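Local atomic coordinates of ESAT-6-like protein EsxG (Mycobacterium smegmatis, PDB entry 3Q4H), a protein that is probably secreted by a type VII (ESX) system as a WXG100-family, CFP-10-like partner of an ESAT-6-like protein. Residues R27-Q41 and Q53-N67. Sequence-based numbering, arbitrary orientation.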
ATOM      1  N   ARG A  27       0.767  -0.077  -9.175  1.00 22.96           N
ATOM      2  CA  ARG A  27       2.009  -0.699  -9.627  1.00 23.02           C
ATOM      3  C   ARG A  27       1.835  -2.208  -9.812  1.00 22.53           C
ATOM      4  O   ARG A  27       2.415  -2.803 -10.721  1.00 22.79           O
ATOM      5  CB  ARG A  27       3.141  -0.476  -8.622  1.00 23.62           C
ATOM      6  CG  ARG A  27       3.516   0.970  -8.322  1.00 24.27           C
ATOM      7  CD  ARG A  27       4.784   1.017  -7.482  1.00 24.39           C
ATOM      8  NE  ARG A  27       4.854   2.196  -6.617  1.00 24.60           N
ATOM      9  CZ  ARG A  27       5.416   3.356  -6.948  1.00 26.09           C
ATOM     10  NH1 ARG A  27       5.946   3.546  -8.155  1.00 27.78           N
ATOM     11  NH2 ARG A  27       5.435   4.350  -6.072  1.00 26.41           N
ATOM     12  N   SER A  28       1.054  -2.818  -8.921  1.00 21.68           N
ATOM     13  CA  SER A  28       0.760  -4.250  -8.969  1.00 21.66           C
ATOM     14  C   SER A  28      -0.134  -4.613 -10.158  1.00 21.23           C
ATOM     15  O   SER A  28       0.105  -5.599 -10.846  1.00 21.55           O
ATOM     16  CB  SER A  28       0.090  -4.685  -7.662  1.00 21.56           C
ATOM     17  OG  SER A  28      -0.053  -6.095  -7.606  1.00 23.24           O
ATOM     18  N   THR A  29      -1.171  -3.808 -10.380  1.00 20.57           N
ATOM     19  CA  THR A  29      -2.067  -3.980 -11.516  1.00 20.58           C
ATOM     20  C   THR A  29      -1.351  -3.824 -12.846  1.00 20.79           C
ATOM     21  O   THR A  29      -1.588  -4.611 -13.756  1.00 21.78           O
ATOM     22  CB  THR A  29      -3.185  -2.964 -11.458  1.00 20.56           C
ATOM     23  OG1 THR A  29      -3.901  -3.148 -10.232  1.00 21.44           O
ATOM     24  CG2 THR A  29      -4.136  -3.120 -12.648  1.00 21.17           C
ATOM     25  N   ILE A  30      -0.489  -2.812 -12.957  1.00 20.21           N
ATOM     26  CA  ILE A  30       0.337  -2.622 -14.140  1.00 20.90           C
ATOM     27  C   ILE A  30       1.183  -3.869 -14.422  1.00 21.97           C
ATOM     28  O   ILE A  30       1.290  -4.295 -15.570  1.00 22.49           O
ATOM     29  CB  ILE A  30       1.281  -1.389 -13.996  1.00 21.13           C
ATOM     30  CG1 ILE A  30       0.481  -0.091 -14.081  1.00 21.34           C
ATOM     31  CG2 ILE A  30       2.352  -1.367 -15.091  1.00 21.45           C
ATOM     32  CD1 ILE A  30       1.287   1.143 -13.791  1.00 21.88           C
ATOM     33  N   ALA A  31       1.770  -4.440 -13.364  1.00 22.43           N
ATOM     34  CA  ALA A  31       2.636  -5.624 -13.465  1.00 23.66           C
ATOM     35  C   ALA A  31       1.868  -6.881 -13.880  1.00 24.79           C
ATOM     36  O   ALA A  31       2.333  -7.659 -14.719  1.00 25.94           O
ATOM     37  CB  ALA A  31       3.347  -5.855 -12.162  1.00 23.36           C
ATOM     38  N   GLN A  32       0.689  -7.075 -13.299  1.00 24.91           N
ATOM     39  CA  GLN A  32      -0.184  -8.176 -13.709  1.00 26.37           C
ATOM     40  C   GLN A  32      -0.710  -8.009 -15.139  1.00 26.74           C
ATOM     41  O   GLN A  32      -0.942  -8.986 -15.834  1.00 27.93           O
ATOM     42  CB  GLN A  32      -1.365  -8.318 -12.742  1.00 26.43           C
ATOM     43  CG  GLN A  32      -0.967  -8.776 -11.351  1.00 27.68           C
ATOM     44  CD  GLN A  32      -2.169  -9.133 -10.497  1.00 30.76           C
ATOM     45  OE1 GLN A  32      -2.430  -8.500  -9.465  1.00 32.27           O
ATOM     46  NE2 GLN A  32      -2.920 -10.145 -10.928  1.00 32.79           N
ATOM     47  N   ALA A  33      -0.913  -6.771 -15.571  1.00 26.39           N
ATOM     48  CA  ALA A  33      -1.366  -6.518 -16.935  1.00 27.30           C
ATOM     49  C   ALA A  33      -0.257  -6.851 -17.924  1.00 28.44           C
ATOM     50  O   ALA A  33      -0.519  -7.332 -19.024  1.00 29.57           O
ATOM     51  CB  ALA A  33      -1.810  -5.078 -17.090  1.00 26.56           C
ATOM     52  N   GLU A  34       0.981  -6.607 -17.511  1.00 28.83           N
ATOM     53  CA  GLU A  34       2.161  -6.865 -18.333  1.00 30.53           C
ATOM     54  C   GLU A  34       2.365  -8.370 -18.550  1.00 31.94           C
ATOM     55  O   GLU A  34       2.647  -8.804 -19.660  1.00 32.73           O
ATOM     56  CB  GLU A  34       3.386  -6.214 -17.673  1.00 30.68           C
ATOM     57  CG  GLU A  34       4.745  -6.566 -18.274  1.00 33.55           C
ATOM     58  CD  GLU A  34       5.058  -5.843 -19.564  1.00 36.16           C
ATOM     59  OE1 GLU A  34       4.192  -5.105 -20.080  1.00 36.48           O
ATOM     60  OE2 GLU A  34       6.192  -6.018 -20.066  1.00 39.93           O
ATOM     61  N   GLN A  35       2.211  -9.154 -17.486  1.00 32.47           N
ATOM     62  CA  GLN A  35       2.298 -10.615 -17.570  1.00 34.46           C
ATOM     63  C   GLN A  35       1.268 -11.186 -18.533  1.00 35.58           C
ATOM     64  O   GLN A  35       1.574 -12.073 -19.323  1.00 37.09           O
ATOM     65  CB  GLN A  35       2.080 -11.251 -16.199  1.00 34.39           C
ATOM     66  CG  GLN A  35       3.170 -10.973 -15.186  1.00 35.01           C
ATOM     67  CD  GLN A  35       2.997 -11.775 -13.895  1.00 36.43           C
ATOM     68  OE1 GLN A  35       2.975 -13.009 -13.920  1.00 38.70           O
ATOM     69  NE2 GLN A  35       2.887 -11.078 -12.766  1.00 34.68           N
ATOM     70  N   ALA A  36       0.045 -10.682 -18.450  1.00 35.58           N
ATOM     71  CA  ALA A  36      -1.017 -11.091 -19.356  1.00 37.53           C
ATOM     72  C   ALA A  36      -0.723 -10.677 -20.799  1.00 39.27           C
ATOM     73  O   ALA A  36      -1.112 -11.373 -21.724  1.00 41.04           O
ATOM     74  CB  ALA A  36      -2.341 -10.517 -18.901  1.00 36.77           C
ATOM     75  N   ALA A  37      -0.038  -9.552 -20.982  1.00 39.88           N
ATOM     76  CA  ALA A  37       0.382  -9.092 -22.306  1.00 42.04           C
ATOM     77  C   ALA A  37       1.502  -9.956 -22.914  1.00 45.15           C
ATOM     78  O   ALA A  37       1.401 -10.387 -24.063  1.00 46.59           O
ATOM     79  CB  ALA A  37       0.827  -7.645 -22.226  1.00 41.00           C
HETATM   80  N   MSE A  38       2.565 -10.194 -22.146  1.00 47.14           N
HETATM   81  CA  MSE A  38       3.670 -11.062 -22.582  1.00 50.75           C
HETATM   82  C   MSE A  38       3.170 -12.445 -23.019  1.00 52.59           C
HETATM   83  O   MSE A  38       3.590 -12.966 -24.056  1.00 54.56           O
HETATM   84  CB  MSE A  38       4.710 -11.245 -21.466  1.00 51.70           C
HETATM   85  CG  MSE A  38       5.674 -10.081 -21.257  1.00 54.93           C
HETATM   86 SE   MSE A  38       6.863 -10.379 -19.698  1.00 65.56          SE
HETATM   87  CE  MSE A  38       8.137 -11.619 -20.532  1.00 65.94           C
ATOM     88  N   SER A  39       2.267 -13.034 -22.236  1.00 52.48           N
ATOM     89  CA  SER A  39       1.766 -14.376 -22.532  1.00 54.72           C
ATOM     90  C   SER A  39       0.794 -14.439 -23.719  1.00 55.77           C
ATOM     91  O   SER A  39       0.295 -15.513 -24.039  1.00 57.49           O
ATOM     92  CB  SER A  39       1.106 -14.982 -21.291  1.00 54.43           C
ATOM     93  OG  SER A  39      -0.035 -14.241 -20.919  1.00 53.13           O
ATOM     94  N   SER A  40       0.527 -13.303 -24.367  1.00 55.35           N
ATOM     95  CA  SER A  40      -0.344 -13.273 -25.544  1.00 56.81           C
ATOM     96  C   SER A  40       0.309 -12.649 -26.791  1.00 58.00           C
ATOM     97  O   SER A  40      -0.386 -12.318 -27.756  1.00 58.84           O
ATOM     98  CB  SER A  40      -1.658 -12.550 -25.213  1.00 55.61           C
ATOM     99  OG  SER A  40      -1.561 -11.164 -25.460  1.00 53.96           O
ATOM    100  N   GLN A  41       1.634 -12.488 -26.779  1.00 58.65           N
ATOM    101  CA  GLN A  41       2.360 -12.090 -27.992  1.00 60.18           C
ATOM    102  C   GLN A  41       2.500 -13.294 -28.899  1.00 62.69           C
ATOM    103  O   GLN A  41       2.111 -13.237 -30.065  1.00 64.00           O
ATOM    104  CB  GLN A  41       3.749 -11.508 -27.674  1.00 60.18           C
ATOM    105  CG  GLN A  41       4.870 -11.777 -28.736  1.00 63.19           C
ATOM    106  CD  GLN A  41       4.607 -11.193 -30.140  1.00 64.44           C
ATOM    107  OE1 GLN A  41       3.467 -10.930 -30.532  1.00 63.71           O
ATOM    108  NE2 GLN A  41       5.681 -11.000 -30.899  1.00 66.11           N
ATOM    109  N   GLN A  53       4.238  -5.498 -30.540  1.00 40.27           N
ATOM    110  CA  GLN A  53       5.511  -5.116 -29.933  1.00 40.48           C
ATOM    111  C   GLN A  53       5.652  -3.600 -29.772  1.00 40.26           C
ATOM    112  O   GLN A  53       6.176  -3.130 -28.766  1.00 39.08           O
ATOM    113  CB  GLN A  53       6.682  -5.661 -30.753  1.00 43.07           C
ATOM    114  CG  GLN A  53       6.808  -7.171 -30.708  1.00 44.24           C
ATOM    115  CD  GLN A  53       7.976  -7.679 -31.544  1.00 49.20           C
ATOM    116  OE1 GLN A  53       9.134  -7.367 -31.257  1.00 52.02           O
ATOM    117  NE2 GLN A  53       7.677  -8.465 -32.580  1.00 50.30           N
ATOM    118  N   ALA A  54       5.187  -2.845 -30.765  1.00 41.59           N
ATOM    119  CA  ALA A  54       5.201  -1.381 -30.687  1.00 42.17           C
ATOM    120  C   ALA A  54       4.294  -0.890 -29.568  1.00 40.05           C
ATOM    121  O   ALA A  54       4.672  -0.012 -28.794  1.00 39.83           O
ATOM    122  CB  ALA A  54       4.779  -0.765 -32.007  1.00 44.23           C
ATOM    123  N   ALA A  55       3.099  -1.470 -29.496  1.00 39.15           N
ATOM    124  CA  ALA A  55       2.142  -1.191 -28.430  1.00 37.31           C
ATOM    125  C   ALA A  55       2.671  -1.628 -27.074  1.00 35.69           C
ATOM    126  O   ALA A  55       2.318  -1.045 -26.050  1.00 34.64           O
ATOM    127  CB  ALA A  55       0.831  -1.901 -28.707  1.00 37.06           C
ATOM    128  N   HIS A  56       3.499  -2.665 -27.059  1.00 35.96           N
ATOM    129  CA  HIS A  56       4.082  -3.132 -25.815  1.00 34.92           C
ATOM    130  C   HIS A  56       5.177  -2.184 -25.328  1.00 35.13           C
ATOM    131  O   HIS A  56       5.156  -1.762 -24.177  1.00 33.79           O
ATOM    132  CB  HIS A  56       4.615  -4.554 -25.973  1.00 35.83           C
ATOM    133  CG  HIS A  56       4.984  -5.199 -24.676  1.00 35.86           C
ATOM    134  ND1 HIS A  56       6.248  -5.688 -24.421  1.00 38.54           N
ATOM    135  CD2 HIS A  56       4.265  -5.405 -23.546  1.00 35.02           C
ATOM    136  CE1 HIS A  56       6.290  -6.170 -23.191  1.00 37.59           C
ATOM    137  NE2 HIS A  56       5.099  -6.015 -22.641  1.00 35.20           N
ATOM    138  N   ALA A  57       6.115  -1.841 -26.211  1.00 37.29           N
ATOM    139  CA  ALA A  57       7.224  -0.924 -25.878  1.00 38.51           C
ATOM    140  C   ALA A  57       6.728   0.432 -25.373  1.00 38.01           C
ATOM    141  O   ALA A  57       7.356   1.064 -24.529  1.00 37.54           O
ATOM    142  CB  ALA A  57       8.127  -0.730 -27.084  1.00 41.21           C
ATOM    143  N   ARG A  58       5.599   0.867 -25.920  1.00 38.24           N
ATOM    144  CA  ARG A  58       4.923   2.078 -25.491  1.00 38.34           C
ATOM    145  C   ARG A  58       4.349   1.909 -24.076  1.00 35.88           C
ATOM    146  O   ARG A  58       4.517   2.774 -23.208  1.00 35.42           O
ATOM    147  CB  ARG A  58       3.809   2.395 -26.491  1.00 39.44           C
ATOM    148  CG  ARG A  58       2.880   3.518 -26.104  1.00 41.00           C
ATOM    149  CD  ARG A  58       3.643   4.792 -25.862  1.00 44.93           C
ATOM    150  NE  ARG A  58       2.740   5.900 -25.597  1.00 47.30           N
ATOM    151  CZ  ARG A  58       3.127   7.120 -25.238  1.00 50.63           C
ATOM    152  NH1 ARG A  58       4.418   7.412 -25.091  1.00 51.89           N
ATOM    153  NH2 ARG A  58       2.208   8.052 -25.017  1.00 52.23           N
ATOM    154  N   PHE A  59       3.672   0.789 -23.852  1.00 34.23           N
ATOM    155  CA  PHE A  59       3.093   0.511 -22.552  1.00 32.11           C
ATOM    156  C   PHE A  59       4.171   0.432 -21.468  1.00 31.89           C
ATOM    157  O   PHE A  59       4.015   0.998 -20.381  1.00 31.07           O
ATOM    158  CB  PHE A  59       2.308  -0.787 -22.608  1.00 31.05           C
ATOM    159  CG  PHE A  59       1.760  -1.217 -21.285  1.00 29.10           C
ATOM    160  CD1 PHE A  59       0.609  -0.637 -20.779  1.00 28.24           C
ATOM    161  CD2 PHE A  59       2.386  -2.211 -20.551  1.00 28.14           C
ATOM    162  CE1 PHE A  59       0.098  -1.034 -19.565  1.00 26.76           C
ATOM    163  CE2 PHE A  59       1.877  -2.612 -19.338  1.00 26.92           C
ATOM    164  CZ  PHE A  59       0.733  -2.020 -18.841  1.00 26.09           C
ATOM    165  N   VAL A  60       5.262  -0.269 -21.765  1.00 32.90           N
ATOM    166  CA  VAL A  60       6.385  -0.359 -20.830  1.00 33.01           C
ATOM    167  C   VAL A  60       6.986   1.020 -20.539  1.00 34.00           C
ATOM    168  O   VAL A  60       7.378   1.283 -19.406  1.00 33.97           O
ATOM    169  CB  VAL A  60       7.478  -1.359 -21.324  1.00 34.49           C
ATOM    170  CG1 VAL A  60       8.762  -1.228 -20.521  1.00 34.96           C
ATOM    171  CG2 VAL A  60       6.954  -2.778 -21.238  1.00 33.67           C
ATOM    172  N   GLU A  61       7.032   1.902 -21.537  1.00 35.52           N
ATOM    173  CA  GLU A  61       7.504   3.281 -21.324  1.00 36.87           C
ATOM    174  C   GLU A  61       6.584   4.082 -20.384  1.00 35.02           C
ATOM    175  O   GLU A  61       7.055   4.753 -19.471  1.00 35.29           O
ATOM    176  CB  GLU A  61       7.652   4.044 -22.651  1.00 39.40           C
ATOM    177  CG  GLU A  61       7.605   5.577 -22.461  1.00 41.94           C
ATOM    178  CD  GLU A  61       7.880   6.384 -23.719  1.00 46.26           C
ATOM    179  OE1 GLU A  61       7.929   5.809 -24.832  1.00 47.42           O
ATOM    180  OE2 GLU A  61       8.045   7.617 -23.574  1.00 49.17           O
ATOM    181  N   VAL A  62       5.282   4.035 -20.634  1.00 33.45           N
ATOM    182  CA  VAL A  62       4.342   4.855 -19.886  1.00 32.44           C
ATOM    183  C   VAL A  62       4.219   4.379 -18.428  1.00 30.63           C
ATOM    184  O   VAL A  62       4.051   5.209 -17.528  1.00 30.18           O
ATOM    185  CB  VAL A  62       2.967   4.899 -20.577  1.00 32.23           C
ATOM    186  CG1 VAL A  62       1.993   5.760 -19.799  1.00 31.51           C
ATOM    187  CG2 VAL A  62       3.111   5.425 -21.979  1.00 34.55           C
ATOM    188  N   SER A  63       4.308   3.061 -18.199  1.00 29.58           N
ATOM    189  CA  SER A  63       4.381   2.510 -16.833  1.00 28.42           C
ATOM    190  C   SER A  63       5.504   3.140 -16.041  1.00 29.05           C
ATOM    191  O   SER A  63       5.320   3.494 -14.878  1.00 28.25           O
ATOM    192  CB  SER A  63       4.634   1.015 -16.847  1.00 27.82           C
ATOM    193  OG  SER A  63       3.551   0.346 -17.442  1.00 29.45           O
ATOM    194  N   ALA A  64       6.670   3.256 -16.679  1.00 30.61           N
ATOM    195  CA  ALA A  64       7.814   3.932 -16.079  1.00 31.91           C
ATOM    196  C   ALA A  64       7.439   5.344 -15.622  1.00 32.17           C
ATOM    197  O   ALA A  64       7.760   5.737 -14.504  1.00 32.24           O
ATOM    198  CB  ALA A  64       8.976   3.982 -17.058  1.00 34.29           C
ATOM    199  N   LYS A  65       6.747   6.094 -16.477  1.00 32.52           N
ATOM    200  CA  LYS A  65       6.364   7.466 -16.151  1.00 33.30           C
ATOM    201  C   LYS A  65       5.325   7.485 -15.022  1.00 31.15           C
ATOM    202  O   LYS A  65       5.403   8.318 -14.111  1.00 31.69           O
ATOM    203  CB  LYS A  65       5.838   8.196 -17.394  1.00 34.80           C
ATOM    204  N   VAL A  66       4.369   6.559 -15.079  1.00 28.76           N
ATOM    205  CA  VAL A  66       3.340   6.440 -14.052  1.00 26.80           C
ATOM    206  C   VAL A  66       3.942   6.011 -12.721  1.00 25.61           C
ATOM    207  O   VAL A  66       3.531   6.480 -11.657  1.00 25.38           O
ATOM    208  CB  VAL A  66       2.246   5.445 -14.465  1.00 25.50           C
ATOM    209  CG1 VAL A  66       1.414   5.031 -13.275  1.00 24.16           C
ATOM    210  CG2 VAL A  66       1.369   6.053 -15.544  1.00 26.86           C
ATOM    211  N   ASN A  67       4.919   5.120 -12.777  1.00 25.19           N
ATOM    212  CA  ASN A  67       5.665   4.774 -11.578  1.00 24.45           C
ATOM    213  C   ASN A  67       6.421   5.981 -11.047  1.00 25.92           C
ATOM    214  O   ASN A  67       6.403   6.233  -9.846  1.00 26.04           O
ATOM    215  CB  ASN A  67       6.592   3.582 -11.824  1.00 24.55           C
ATOM    216  CG  ASN A  67       5.877   2.265 -11.639  1.00 22.21           C
ATOM    217  OD1 ASN A  67       5.614   1.856 -10.511  1.00 22.04           O
ATOM    218  ND2 ASN A  67       5.530   1.609 -12.736  1.00 20.06           N
TER
HETATM  219  O   HOH W   1       4.521  -1.345 -12.070  1.00 13.95           O
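Arg27 and Asn67 join one end of the contact through polar groups, with apolar packing following along the helices. NH1 of Arg27 donates to OD1 of Asn67 at 2.9 Å, meeting a lone pair in the amide's carbonyl plane; the guanidinium and amide lie nearly coplanar, 21° apart. The same NH1 reaches the backbone O of Asn67, while NH2 pairs with Asp71 and NE with Asp79 of the second subunit. The other arm of the amide, ND2, bonds Ser63 O within its own helix, and a water links it to Arg27 O, fixing the amide's rotation.

Further along, Glu34 bends at chi2 (77°) and brings its carboxylate to the edge of the His56 ring, where NE2 donates a weak bond to OE2 (2.8 Å). OE1 of Glu34 also lies at the edge of Phe59, 3.4 Å from CD2.

Among the apolar groups, Ile30 is a knob in a hole of Phe59, Ser63, Val66 and Asn67. Its CD1 lies 3.9 Å from Val66 CG1, its CG2 touches Phe59 CZ at 4.1 Å, and Ala33 CB meets the same CZ at 4.3 Å. Helices 27-38 and 53-67 run antiparallel at 170°, their axes 11.1 Å apart at closest, forming the helical hairpin characteristic of WXG100 proteins.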